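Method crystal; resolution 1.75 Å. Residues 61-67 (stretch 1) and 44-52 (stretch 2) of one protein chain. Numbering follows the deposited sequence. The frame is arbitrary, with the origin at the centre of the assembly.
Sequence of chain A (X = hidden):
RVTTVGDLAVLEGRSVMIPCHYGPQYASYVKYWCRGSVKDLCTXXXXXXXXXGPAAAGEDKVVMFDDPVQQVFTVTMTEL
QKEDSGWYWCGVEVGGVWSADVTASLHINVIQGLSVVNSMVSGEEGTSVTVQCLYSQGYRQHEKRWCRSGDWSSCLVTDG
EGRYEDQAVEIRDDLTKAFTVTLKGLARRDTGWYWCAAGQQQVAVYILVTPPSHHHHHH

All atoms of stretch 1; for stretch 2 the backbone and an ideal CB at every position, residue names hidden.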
# COMPACT_ATOMS: atom_id res chain seq x y z
N LYS A 61 -5.55 -5.36 -14.50
CA LYS A 61 -6.86 -5.96 -14.79
C LYS A 61 -7.51 -6.21 -13.39
O LYS A 61 -6.94 -5.88 -12.33
CB LYS A 61 -6.73 -7.23 -15.65
CG LYS A 61 -8.03 -7.96 -16.07
CD LYS A 61 -8.93 -7.07 -16.92
CE LYS A 61 -10.31 -7.70 -17.15
NZ LYS A 61 -11.26 -6.70 -17.68
N VAL A 62 -8.74 -6.70 -13.42
CA VAL A 62 -9.69 -6.66 -12.31
C VAL A 62 -10.31 -8.05 -12.18
O VAL A 62 -10.44 -8.78 -13.17
CB VAL A 62 -10.76 -5.57 -12.55
CG1 VAL A 62 -11.57 -5.91 -13.78
CG2 VAL A 62 -11.66 -5.43 -11.36
N VAL A 63 -10.61 -8.44 -10.96
CA VAL A 63 -11.23 -9.73 -10.65
C VAL A 63 -12.37 -9.48 -9.67
O VAL A 63 -12.23 -8.65 -8.77
CB VAL A 63 -10.24 -10.72 -10.00
CG1 VAL A 63 -10.89 -12.09 -9.87
CG2 VAL A 63 -9.00 -10.87 -10.83
N MET A 64 -13.48 -10.19 -9.86
CA MET A 64 -14.66 -10.12 -8.99
C MET A 64 -14.96 -11.49 -8.43
O MET A 64 -14.88 -12.48 -9.15
CB MET A 64 -15.87 -9.61 -9.84
CG MET A 64 -17.25 -9.99 -9.39
SD MET A 64 -17.77 -8.84 -8.16
CE MET A 64 -18.06 -7.28 -9.07
N PHE A 65 -15.28 -11.56 -7.15
CA PHE A 65 -15.73 -12.80 -6.53
C PHE A 65 -16.89 -12.48 -5.61
O PHE A 65 -16.69 -11.91 -4.52
CB PHE A 65 -14.62 -13.47 -5.72
CG PHE A 65 -15.08 -14.64 -4.89
CD1 PHE A 65 -15.85 -15.63 -5.47
CD2 PHE A 65 -14.72 -14.78 -3.57
CE1 PHE A 65 -16.25 -16.74 -4.74
CE2 PHE A 65 -15.12 -15.91 -2.82
CZ PHE A 65 -15.92 -16.86 -3.41
N ASP A 66 -18.10 -12.85 -6.01
CA ASP A 66 -19.27 -12.69 -5.14
C ASP A 66 -19.46 -13.93 -4.30
O ASP A 66 -19.48 -15.07 -4.82
CB ASP A 66 -20.52 -12.41 -5.98
CG ASP A 66 -21.75 -12.09 -5.13
OD1 ASP A 66 -21.60 -11.60 -3.99
OD2 ASP A 66 -22.87 -12.32 -5.64
N ASP A 67 -19.61 -13.72 -2.98
CA ASP A 67 -19.77 -14.79 -2.00
C ASP A 67 -21.07 -14.54 -1.24
O ASP A 67 -21.09 -13.95 -0.15
CB ASP A 67 -18.57 -14.90 -1.07
CG ASP A 67 -18.67 -16.08 -0.12
OD1 ASP A 67 -19.79 -16.62 0.04
OD2 ASP A 67 -17.65 -16.44 0.48
N UNK A 44 -18.75 0.39 -16.18
CA UNK A 44 -18.64 -0.90 -15.54
C UNK A 44 -17.34 -1.58 -15.95
O UNK A 44 -17.03 -1.68 -17.14
CB UNK A 44 -19.84 -1.78 -15.89
N UNK A 45 -16.57 -2.03 -14.96
CA UNK A 45 -15.30 -2.69 -15.23
C UNK A 45 -15.38 -4.20 -15.13
O UNK A 45 -14.61 -4.89 -15.80
CB UNK A 45 -14.23 -2.17 -14.26
N UNK A 46 -16.24 -4.73 -14.26
CA UNK A 46 -16.38 -6.18 -14.10
C UNK A 46 -17.72 -6.46 -13.45
O UNK A 46 -18.23 -5.67 -12.65
CB UNK A 46 -15.24 -6.77 -13.27
N UNK A 47 -18.32 -7.58 -13.86
CA UNK A 47 -19.59 -8.06 -13.33
C UNK A 47 -19.43 -9.51 -12.87
O UNK A 47 -18.62 -10.26 -13.42
CB UNK A 47 -20.70 -7.94 -14.38
N UNK A 48 -20.22 -9.88 -11.86
CA UNK A 48 -20.15 -11.21 -11.29
C UNK A 48 -20.75 -12.28 -12.21
O UNK A 48 -20.64 -13.47 -11.88
CB UNK A 48 -20.87 -11.23 -9.94
N UNK A 49 -21.39 -11.89 -13.31
CA UNK A 49 -21.95 -12.89 -14.23
C UNK A 49 -21.13 -13.05 -15.50
O UNK A 49 -21.61 -13.63 -16.47
CB UNK A 49 -23.39 -12.51 -14.60
N UNK A 50 -19.91 -12.54 -15.51
CA UNK A 50 -19.09 -12.57 -16.70
C UNK A 50 -18.86 -14.02 -17.14
O UNK A 50 -18.64 -14.89 -16.29
CB UNK A 50 -17.76 -11.86 -16.45
N UNK A 51 -18.91 -14.31 -18.44
CA UNK A 51 -18.74 -15.70 -18.88
C UNK A 51 -17.33 -16.20 -18.60
O UNK A 51 -16.36 -15.45 -18.69
CB UNK A 51 -19.05 -15.83 -20.37
N UNK A 52 -17.23 -17.49 -18.25
CA UNK A 52 -15.94 -18.14 -18.06
C UNK A 52 -15.65 -19.14 -19.19
O UNK A 52 -14.80 -18.88 -20.04
CB UNK A 52 -15.90 -18.85 -16.70

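Position 44 lies within a strand that begins earlier in the chain, with its ideal CB more than 5.5 Å from every atom of stretch 1. The extended backbone (phi/psi -73/128) would accept almost any residue, and stretch 1 places no demand on it. The deposited residue is Ser44, whose side chain stays out of reach.

At position 45 the CA-to-CB bond points toward stretch 1, but the ideal CB stands 4.6 Å from Val62 CG1, leaving room beside that methyl group rather than a tight pocket. An aliphatic side chain would suit it, as would a longer chain running past the valine. Leu45 is found here, in the m,t rotamer. Its closest contact with Val62 is made by the backbone instead: Leu45 O lies 3.8 Å from Val62 CG1.

Position 46 is the most constrained. Its CB points toward stretch 1, and the ideal CB is 3.8 Å from Val62 CG1 and 4.5 Å from Met64 CB, so the position faces two apolar side chains on the same side of the opposing strand. Stretch 1 offers carbon here, which favours a compact aliphatic residue such as valine or isoleucine; the extended phi/psi of -160/145 also agrees with a beta-branched side chain. Val46 is the deposited residue, in the p rotamer. Val46 CG1 packs 3.7 Å from Val62 CG2 and 3.9 Å from Met64 CB, and Val46 CG2 lies 3.8 Å from the same Met64 CB. With no hydrogen bond joining the stretches directly, this apolar packing is central to the contact.

The CB at position 47 points away, as expected from the alternation of a strand, and a polar or charged residue would be at ease. Arg47 begins a type I turn that ends at position 50.

Position 48 comes next in that turn, and its CA is 6.1 Å from Met64 CA. The CB points sideways, yet its ideal position is 3.9 Å from Met64 CG and 4.1 Å from Asp66 CB. A small residue, such as alanine, serine or threonine, would fit beside these groups. Ser48 lays its CA 3.7 Å from Met64 CG, while its hydroxyl is hydrogen-bonded elsewhere in the structure.

At position 49 the CB points away and phi/psi is -105/14, a turn conformation in which aspartate, asparagine or serine is common. Asp49 forms a salt bridge with Arg47 (Arg47 NE to Asp49 OD2, 2.9 Å), bracing the turn through a second hydrogen bond from Arg47 NH2 to Asp49 OD1 at 3.0 Å.

Positions 50 and 51 are out of reach of stretch 1; a phi of -67° would suit proline at 51, while the backbone N of 50 points back to the carbonyl of 47, favouring a residue with an N-H. They are Ala50, whose N makes a weak 3.4 Å hydrogen bond to Arg47 O, and Pro51.

The CB at position 52 is also remote and points sideways, so a long side chain with a donor at its end would be needed to approach the carbonyl oxygen of Met64. Arg52 does so through water 1, which donates to Met64 O at 2.8 Å and accepts a weak hydrogen bond from Arg52 NH2 at 3.0 Å.

Stretch 2 (44-52) SLVRSDAPR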
# COMPACT_ATOMS: atom_id res chain seq x y z
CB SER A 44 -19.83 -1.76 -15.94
OG SER A 44 -19.72 -3.03 -15.34
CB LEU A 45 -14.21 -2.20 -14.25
CG LEU A 45 -13.94 -0.69 -14.28
CD1 LEU A 45 -12.70 -0.34 -13.37
CD2 LEU A 45 -13.70 -0.18 -15.70
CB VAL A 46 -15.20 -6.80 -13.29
CG1 VAL A 46 -15.21 -6.37 -11.86
CG2 VAL A 46 -15.26 -8.31 -13.37
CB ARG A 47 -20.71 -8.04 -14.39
CG ARG A 47 -20.99 -6.73 -14.96
CD ARG A 47 -21.79 -6.82 -16.25
NE ARG A 47 -23.00 -7.63 -16.12
CZ ARG A 47 -24.20 -7.15 -15.81
NH1 ARG A 47 -24.36 -5.87 -15.52
NH2 ARG A 47 -25.24 -7.96 -15.71
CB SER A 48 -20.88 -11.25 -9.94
OG SER A 48 -22.25 -10.97 -10.13
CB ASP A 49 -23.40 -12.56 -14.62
CG ASP A 49 -23.54 -11.26 -15.43
OD1 ASP A 49 -24.68 -10.95 -15.86
OD2 ASP A 49 -22.56 -10.50 -15.61
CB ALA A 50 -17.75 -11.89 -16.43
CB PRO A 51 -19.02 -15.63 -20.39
CG PRO A 51 -18.66 -14.24 -20.78
CD PRO A 51 -19.05 -13.38 -19.58
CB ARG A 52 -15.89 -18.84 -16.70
CG ARG A 52 -15.95 -17.87 -15.52
CD ARG A 52 -15.23 -18.42 -14.30
NE ARG A 52 -15.03 -17.38 -13.30
CZ ARG A 52 -15.97 -16.94 -12.48
NH1 ARG A 52 -17.20 -17.44 -12.54
NH2 ARG A 52 -15.70 -15.99 -11.58
O HOH W 1 -17.02 -13.47 -10.66
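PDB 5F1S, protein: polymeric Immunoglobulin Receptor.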